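Local coordinates for protein Non-reducing end alpha-L-arabinofuranosidase BoGH43B (Bacteroides ovatus, PDB 5JOZ) that cleaves terminal non-reducing alpha-L-arabinofuranosyl residues from the side branches of xyloglucan, a step in the breakdown of this plant polysaccharide, at residues Y124-I129 with S174-H179; A372-N377 with A496-F501. All coordinates share one frame; numbering follows the deposited sequence.

Contact 1 of 2, residues Y124-I129 with S174-H179; sequences YVDPSI and SPEGPH
Asp126 has the largest share of this contact, followed by Ser128 and Glu176. With CG anti to its own carbonyl carbon (chi1 -60°), Asp126 sends OD2 to the backbone N-H of Gly177, a 2.8 Å hydrogen bond that bends to 144° and meets the oxygen from above the carboxylate plane. The same OD2 lies 2.8 Å from Glu176 OE2. Glu176 reaches it with a chain extended beyond CG, crossing Asp126 obliquely, yet the two carboxylate planes end nearly parallel (9° apart). Oxygens this close suggest that one acid holds a proton, and the negative neighbour would be expected to raise the pKa of Glu176. Two residues on, Ser128 OG, anti to its backbone N, meets the His179 ring at its edge, in plane, 2.8 Å from ND1; either could donate. Between these two points a water donates to Asp126 O and Pro178 O, tying the loop that leads into strand 128-132 to strand 176-183; the two segments run nearly parallel, with no direct backbone-to-backbone hydrogen bond between them. Asp126 and Glu176 are the inferred pKa modulator and proton donor, with the proposed base Asp16 close to Asp126: the acidic centre of a GH43 five-bladed beta-propeller.

Contact 2 of 2, residues A372-N377 with A496-F501; sequences ASAKVN and ADFDWF. With CA (calcium ion), chain C.
Strands 372-377 and 496-501 run antiparallel, and the pairing is firmest at Asn377 and Asp497. There the N-H of Asn377 reaches Asp497 O at 2.8 Å, nearly straight at 169°, and Asp497 N returns a bond to Asn377 O. The ladder loosens toward Trp500: Asp499 N still donates to Lys375 O, but Lys375 N to Trp500 O is long and weak at 3.3 Å.

The tight face carries Ala374, Val376, Phe498 and Phe501. Val376 CG2, anti to its backbone N, sits over the centre of the Phe498 ring, 3.7 Å from the centroid in a CH-pi contact, while Ala374 CB comes to that ring's edge and also touches Phe501 CD2 at 3.8 Å. Met483 of strand 480-486, in the facing sheet, packs on both phenylalanines.

The other face is more open and polar. Trp500 crosses Lys375 at about a right angle, its CG in the crowded position (chi1 48°), and Lys375 CB lies over its five-membered ring, 3.8 Å from the centroid. Ser373 OG approaches the indole edge in plane, and Arg311 makes a cation-pi contact with the indole. An alanine at Trp500 would remove this platform and would probably leave the lysine stem less well ordered.

Lys375 runs on extended beside Asp499, and NZ forms a salt bridge 3.3 Å from Asp499 OD2 through the anti lone pair. OD1 and the backbone O of Asp499 bind calcium, each at 2.4 Å, with two waters and the carbonyls of Asp313 and Gly341. One carboxylate thus serves two cations, one oxygen each; the lysine probably helps fix its rotation, coupling the sheet's pairing to the metal site.

Both contacts consist largely of buried residues, but they belong to different domains and lie on opposite sides of the chain's centre, about 41 Å apart between centres. Contact 1 joins the first strands of two successive four-stranded sheets in the catalytic domain; contact 2 pairs two strands within one sheet of the concanavalin A-like domain and buries about twice the surface. Both include acidic side chains, but only contact 1 is built round them; contact 2 rests on backbone pairing and side-chain packing. In contact 1 a backbone N-H and a probable proton would ease the charge, consistent with inferred catalytic roles. In contact 2 calcium and a lysine probably offset the charge of Asp499 at its polar side.

Contact 1 of 2, residues Y124-I129 with S174-H179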
ATOM      1  N   TYR A 124       3.252 -20.019  -0.789  1.00 41.86           N
ATOM      2  CA  TYR A 124       2.336 -19.663  -1.873  1.00 39.21           C
ATOM      3  C   TYR A 124       1.964 -18.178  -1.804  1.00 38.44           C
ATOM      4  O   TYR A 124       1.756 -17.620  -0.723  1.00 39.62           O
ATOM      5  CB  TYR A 124       1.089 -20.549  -1.860  1.00 40.95           C
ATOM      6  CG  TYR A 124       1.375 -22.026  -2.119  1.00 42.58           C
ATOM      7  CD1 TYR A 124       2.089 -22.435  -3.250  1.00 40.18           C
ATOM      8  CD2 TYR A 124       0.916 -23.014  -1.248  1.00 42.58           C
ATOM      9  CE1 TYR A 124       2.353 -23.779  -3.490  1.00 41.74           C
ATOM     10  CE2 TYR A 124       1.174 -24.365  -1.485  1.00 42.62           C
ATOM     11  CZ  TYR A 124       1.887 -24.740  -2.605  1.00 39.86           C
ATOM     12  OH  TYR A 124       2.137 -26.073  -2.844  1.00 44.88           O
ATOM     13  N   VAL A 125       1.938 -17.533  -2.963  1.00 38.12           N
ATOM     14  CA  VAL A 125       1.501 -16.145  -3.075  1.00 35.46           C
ATOM     15  C   VAL A 125      -0.024 -16.118  -3.036  1.00 34.68           C
ATOM     16  O   VAL A 125      -0.674 -17.105  -3.396  1.00 38.65           O
ATOM     17  CB  VAL A 125       2.069 -15.486  -4.366  1.00 41.69           C
ATOM     18  CG1 VAL A 125       1.326 -15.936  -5.629  1.00 43.51           C
ATOM     19  CG2 VAL A 125       2.078 -13.966  -4.243  1.00 45.84           C
ATOM     20  N   ASP A 126      -0.588 -15.003  -2.581  1.00 30.01           N
ATOM     21  CA  ASP A 126      -2.028 -14.774  -2.607  1.00 31.59           C
ATOM     22  C   ASP A 126      -2.853 -15.852  -1.897  1.00 33.02           C
ATOM     23  O   ASP A 126      -3.834 -16.350  -2.443  1.00 30.44           O
ATOM     24  CB  ASP A 126      -2.499 -14.611  -4.066  1.00 40.31           C
ATOM     25  CG  ASP A 126      -1.840 -13.434  -4.769  1.00 39.88           C
ATOM     26  OD1 ASP A 126      -1.142 -12.650  -4.095  1.00 41.75           O
ATOM     27  OD2 ASP A 126      -2.040 -13.291  -5.996  1.00 41.02           O
ATOM     28  N   PRO A 127      -2.465 -16.211  -0.666  1.00 36.07           N
ATOM     29  CA  PRO A 127      -3.299 -17.156   0.066  1.00 35.14           C
ATOM     30  C   PRO A 127      -4.621 -16.501   0.414  1.00 32.06           C
ATOM     31  O   PRO A 127      -4.636 -15.346   0.817  1.00 27.37           O
ATOM     32  CB  PRO A 127      -2.489 -17.417   1.340  1.00 36.74           C
ATOM     33  CG  PRO A 127      -1.713 -16.153   1.545  1.00 36.08           C
ATOM     34  CD  PRO A 127      -1.359 -15.696   0.160  1.00 30.58           C
ATOM     35  N   SER A 128      -5.722 -17.223   0.249  1.00 31.04           N
ATOM     36  CA  SER A 128      -7.026 -16.706   0.634  1.00 29.47           C
ATOM     37  C   SER A 128      -7.704 -17.664   1.570  1.00 29.51           C
ATOM     38  O   SER A 128      -7.460 -18.862   1.501  1.00 31.78           O
ATOM     39  CB  SER A 128      -7.895 -16.485  -0.594  1.00 28.64           C
ATOM     40  OG  SER A 128      -9.093 -15.823  -0.235  1.00 29.91           O
ATOM     41  N   ILE A 129      -8.565 -17.130   2.436  1.00 30.72           N
ATOM     42  CA  ILE A 129      -9.365 -17.959   3.336  1.00 32.51           C
ATOM     43  C   ILE A 129     -10.833 -17.615   3.196  1.00 29.13           C
ATOM     44  O   ILE A 129     -11.174 -16.512   2.794  1.00 27.16           O
ATOM     45  CB  ILE A 129      -8.930 -17.850   4.824  1.00 38.04           C
ATOM     46  CG1 ILE A 129      -8.743 -16.394   5.268  1.00 41.41           C
ATOM     47  CG2 ILE A 129      -7.631 -18.617   5.069  1.00 43.30           C
ATOM     48  CD1 ILE A 129      -8.610 -16.227   6.769  1.00 42.88           C
ATOM     49  N   SER A 174      -0.082 -15.687 -15.319  1.00 47.00           N
ATOM     50  CA  SER A 174       0.081 -15.592 -13.865  1.00 52.29           C
ATOM     51  C   SER A 174      -1.235 -15.633 -13.086  1.00 52.81           C
ATOM     52  O   SER A 174      -1.662 -14.618 -12.525  1.00 47.65           O
ATOM     53  CB  SER A 174       0.866 -14.321 -13.513  1.00 56.37           C
ATOM     54  OG  SER A 174       2.102 -14.292 -14.200  1.00 60.53           O
ATOM     55  N   PRO A 175      -1.898 -16.804 -13.072  1.00 54.74           N
ATOM     56  CA  PRO A 175      -3.118 -16.925 -12.284  1.00 47.91           C
ATOM     57  C   PRO A 175      -2.837 -16.552 -10.835  1.00 42.20           C
ATOM     58  O   PRO A 175      -2.012 -17.183 -10.172  1.00 46.11           O
ATOM     59  CB  PRO A 175      -3.495 -18.400 -12.441  1.00 53.77           C
ATOM     60  CG  PRO A 175      -2.910 -18.787 -13.752  1.00 54.70           C
ATOM     61  CD  PRO A 175      -1.614 -18.040 -13.827  1.00 57.51           C
ATOM     62  N   GLU A 176      -3.488 -15.489 -10.392  1.00 39.06           N
ATOM     63  CA  GLU A 176      -3.232 -14.876  -9.104  1.00 39.28           C
ATOM     64  C   GLU A 176      -4.557 -14.632  -8.394  1.00 33.95           C
ATOM     65  O   GLU A 176      -5.628 -14.831  -8.954  1.00 28.56           O
ATOM     66  CB  GLU A 176      -2.489 -13.539  -9.297  1.00 44.31           C
ATOM     67  CG  GLU A 176      -0.972 -13.641  -9.411  1.00 55.49           C
ATOM     68  CD  GLU A 176      -0.261 -12.400  -8.888  1.00 65.95           C
ATOM     69  OE1 GLU A 176       0.045 -11.494  -9.695  1.00 70.57           O
ATOM     70  OE2 GLU A 176      -0.025 -12.325  -7.661  1.00 55.71           O
ATOM     71  N   GLY A 177      -4.448 -14.228  -7.137  1.00 30.02           N
ATOM     72  CA  GLY A 177      -5.548 -13.683  -6.360  1.00 33.31           C
ATOM     73  C   GLY A 177      -6.853 -14.446  -6.263  1.00 32.64           C
ATOM     74  O   GLY A 177      -7.917 -13.820  -6.336  1.00 32.63           O
ATOM     75  N   PRO A 178      -6.794 -15.785  -6.063  1.00 30.70           N
ATOM     76  CA  PRO A 178      -8.040 -16.547  -6.018  1.00 29.62           C
ATOM     77  C   PRO A 178      -8.780 -16.365  -4.706  1.00 29.23           C
ATOM     78  O   PRO A 178      -8.157 -16.397  -3.643  1.00 28.81           O
ATOM     79  CB  PRO A 178      -7.566 -17.992  -6.159  1.00 33.34           C
ATOM     80  CG  PRO A 178      -6.231 -17.990  -5.508  1.00 32.95           C
ATOM     81  CD  PRO A 178      -5.626 -16.671  -5.897  1.00 32.46           C
ATOM     82  N   HIS A 179     -10.090 -16.152  -4.784  1.00 26.25           N
ATOM     83  CA  HIS A 179     -10.953 -16.161  -3.606  1.00 28.33           C
ATOM     84  C   HIS A 179     -12.032 -17.205  -3.791  1.00 28.40           C
ATOM     85  O   HIS A 179     -12.458 -17.469  -4.914  1.00 24.01           O
ATOM     86  CB  HIS A 179     -11.596 -14.798  -3.364  1.00 27.20           C
ATOM     87  CG  HIS A 179     -10.603 -13.722  -3.093  1.00 32.29           C
ATOM     88  ND1 HIS A 179      -9.706 -13.781  -2.047  1.00 27.92           N
ATOM     89  CD2 HIS A 179     -10.341 -12.572  -3.754  1.00 29.05           C
ATOM     90  CE1 HIS A 179      -8.951 -12.696  -2.065  1.00 30.01           C
ATOM     91  NE2 HIS A 179      -9.313 -11.949  -3.091  1.00 26.81           N
TER
HETATM   92  O   HOH W   1      -5.897 -14.701  -3.239  1.00 24.61           O

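Contact 2 of 2, residues A372-N377 with A496-F501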
ATOM      1  N   ALA A 372       3.646  19.369  -0.008  1.00 29.26           N
ATOM      2  CA  ALA A 372       4.148  18.752   1.208  1.00 29.04           C
ATOM      3  C   ALA A 372       5.268  19.634   1.691  1.00 28.63           C
ATOM      4  O   ALA A 372       6.155  19.962   0.907  1.00 31.66           O
ATOM      5  CB  ALA A 372       4.680  17.368   0.905  1.00 29.50           C
ATOM      6  N   SER A 373       5.237  20.026   2.959  1.00 26.82           N
ATOM      7  CA  SER A 373       6.326  20.822   3.519  1.00 27.11           C
ATOM      8  C   SER A 373       6.530  20.530   4.992  1.00 25.87           C
ATOM      9  O   SER A 373       5.628  20.061   5.667  1.00 24.95           O
ATOM     10  CB  SER A 373       6.069  22.314   3.316  1.00 25.89           C
ATOM     11  OG  SER A 373       4.844  22.705   3.912  1.00 28.04           O
ATOM     12  N   ALA A 374       7.726  20.847   5.468  1.00 24.98           N
ATOM     13  CA  ALA A 374       8.124  20.559   6.831  1.00 26.39           C
ATOM     14  C   ALA A 374       9.096  21.612   7.318  1.00 27.07           C
ATOM     15  O   ALA A 374      10.049  21.945   6.619  1.00 29.53           O
ATOM     16  CB  ALA A 374       8.775  19.182   6.901  1.00 25.49           C
ATOM     17  N   LYS A 375       8.859  22.108   8.524  1.00 26.33           N
ATOM     18  CA  LYS A 375       9.796  22.987   9.206  1.00 29.93           C
ATOM     19  C   LYS A 375      10.754  22.089   9.993  1.00 28.09           C
ATOM     20  O   LYS A 375      10.312  21.285  10.820  1.00 26.98           O
ATOM     21  CB  LYS A 375       9.033  23.924  10.144  1.00 30.31           C
ATOM     22  CG  LYS A 375       9.828  25.054  10.791  1.00 36.31           C
ATOM     23  CD  LYS A 375       9.199  25.436  12.130  1.00 43.09           C
ATOM     24  CE  LYS A 375       9.423  26.885  12.514  1.00 54.46           C
ATOM     25  NZ  LYS A 375       8.856  27.159  13.871  1.00 54.88           N
ATOM     26  N   VAL A 376      12.054  22.247   9.743  1.00 25.14           N
ATOM     27  CA  VAL A 376      13.078  21.394  10.325  1.00 27.26           C
ATOM     28  C   VAL A 376      14.241  22.217  10.894  1.00 27.80           C
ATOM     29  O   VAL A 376      14.660  23.232  10.318  1.00 26.05           O
ATOM     30  CB  VAL A 376      13.579  20.344   9.300  1.00 29.28           C
ATOM     31  CG1 VAL A 376      14.167  21.003   8.065  1.00 32.84           C
ATOM     32  CG2 VAL A 376      14.579  19.372   9.929  1.00 28.93           C
ATOM     33  N   ASN A 377      14.726  21.772  12.044  1.00 24.73           N
ATOM     34  CA  ASN A 377      15.929  22.294  12.663  1.00 27.14           C
ATOM     35  C   ASN A 377      17.008  21.226  12.491  1.00 25.13           C
ATOM     36  O   ASN A 377      16.876  20.120  13.028  1.00 26.00           O
ATOM     37  CB  ASN A 377      15.678  22.595  14.155  1.00 29.22           C
ATOM     38  CG  ASN A 377      16.840  23.342  14.818  1.00 31.70           C
ATOM     39  OD1 ASN A 377      17.549  24.115  14.183  1.00 33.68           O
ATOM     40  ND2 ASN A 377      17.033  23.104  16.101  1.00 32.82           N
ATOM     41  N   ALA A 496      17.803  15.827  13.801  1.00 28.82           N
ATOM     42  CA  ALA A 496      16.997  16.691  12.947  1.00 29.63           C
ATOM     43  C   ALA A 496      15.595  16.756  13.555  1.00 28.93           C
ATOM     44  O   ALA A 496      14.935  15.732  13.671  1.00 31.86           O
ATOM     45  CB  ALA A 496      16.948  16.141  11.538  1.00 27.73           C
ATOM     46  N   ASP A 497      15.167  17.948  13.958  1.00 24.14           N
ATOM     47  CA  ASP A 497      13.895  18.145  14.643  1.00 26.67           C
ATOM     48  C   ASP A 497      12.881  18.752  13.690  1.00 27.86           C
ATOM     49  O   ASP A 497      13.074  19.855  13.184  1.00 28.11           O
ATOM     50  CB  ASP A 497      14.075  19.077  15.843  1.00 28.90           C
ATOM     51  CG  ASP A 497      14.880  18.437  16.975  1.00 30.99           C
ATOM     52  OD1 ASP A 497      15.100  17.206  16.981  1.00 37.49           O
ATOM     53  OD2 ASP A 497      15.283  19.164  17.894  1.00 35.05           O
ATOM     54  N   PHE A 498      11.803  18.015  13.445  1.00 28.77           N
ATOM     55  CA  PHE A 498      10.725  18.458  12.569  1.00 27.01           C
ATOM     56  C   PHE A 498       9.591  18.962  13.436  1.00 26.59           C
ATOM     57  O   PHE A 498       8.933  18.177  14.111  1.00 29.29           O
ATOM     58  CB  PHE A 498      10.252  17.303  11.685  1.00 25.33           C
ATOM     59  CG  PHE A 498      11.290  16.842  10.707  1.00 24.31           C
ATOM     60  CD1 PHE A 498      12.302  15.991  11.106  1.00 24.61           C
ATOM     61  CD2 PHE A 498      11.280  17.296   9.405  1.00 23.98           C
ATOM     62  CE1 PHE A 498      13.270  15.578  10.212  1.00 30.73           C
ATOM     63  CE2 PHE A 498      12.246  16.883   8.498  1.00 24.58           C
ATOM     64  CZ  PHE A 498      13.236  16.021   8.895  1.00 26.92           C
ATOM     65  N   ASP A 499       9.378  20.271  13.418  1.00 28.58           N
ATOM     66  CA  ASP A 499       8.344  20.913  14.219  1.00 30.80           C
ATOM     67  C   ASP A 499       6.954  20.556  13.677  1.00 30.59           C
ATOM     68  O   ASP A 499       6.031  20.282  14.443  1.00 28.34           O
ATOM     69  CB  ASP A 499       8.545  22.434  14.201  1.00 33.53           C
ATOM     70  CG  ASP A 499       7.752  23.155  15.274  1.00 35.35           C
ATOM     71  OD1 ASP A 499       7.067  22.501  16.093  1.00 40.05           O
ATOM     72  OD2 ASP A 499       7.821  24.400  15.298  1.00 37.94           O
ATOM     73  N   TRP A 500       6.804  20.570  12.363  1.00 30.81           N
ATOM     74  CA  TRP A 500       5.555  20.150  11.750  1.00 27.99           C
ATOM     75  C   TRP A 500       5.765  19.648  10.335  1.00 25.53           C
ATOM     76  O   TRP A 500       6.860  19.771   9.792  1.00 29.58           O
ATOM     77  CB  TRP A 500       4.519  21.279  11.793  1.00 28.64           C
ATOM     78  CG  TRP A 500       4.993  22.644  11.345  1.00 27.61           C
ATOM     79  CD1 TRP A 500       5.318  23.698  12.149  1.00 26.71           C
ATOM     80  CD2 TRP A 500       5.156  23.103  10.000  1.00 25.06           C
ATOM     81  NE1 TRP A 500       5.682  24.778  11.393  1.00 26.71           N
ATOM     82  CE2 TRP A 500       5.580  24.448  10.069  1.00 27.19           C
ATOM     83  CE3 TRP A 500       4.963  22.519   8.741  1.00 25.92           C
ATOM     84  CZ2 TRP A 500       5.833  25.218   8.923  1.00 27.05           C
ATOM     85  CZ3 TRP A 500       5.225  23.279   7.599  1.00 26.90           C
ATOM     86  CH2 TRP A 500       5.668  24.612   7.702  1.00 25.46           C
ATOM     87  N   PHE A 501       4.709  19.056   9.777  1.00 23.14           N
ATOM     88  CA  PHE A 501       4.696  18.489   8.430  1.00 22.98           C
ATOM     89  C   PHE A 501       3.292  18.685   7.856  1.00 22.77           C
ATOM     90  O   PHE A 501       2.327  18.140   8.403  1.00 20.46           O
ATOM     91  CB  PHE A 501       5.041  16.995   8.479  1.00 21.53           C
ATOM     92  CG  PHE A 501       5.304  16.375   7.130  1.00 22.41           C
ATOM     93  CD1 PHE A 501       4.255  16.072   6.256  1.00 22.19           C
ATOM     94  CD2 PHE A 501       6.605  16.057   6.740  1.00 21.64           C
ATOM     95  CE1 PHE A 501       4.503  15.491   5.022  1.00 21.61           C
ATOM     96  CE2 PHE A 501       6.857  15.476   5.506  1.00 20.81           C
ATOM     97  CZ  PHE A 501       5.810  15.194   4.644  1.00 21.15           C
TER
HETATM   98 CA    CA C 601       5.156  21.084  16.495  1.00 32.53          CA
HETATM   99  O   HOH W   2       3.802  22.601  15.220  1.00 37.56           O
HETATM  100  O   HOH W   3       3.996  21.759  18.514  1.00 34.11           O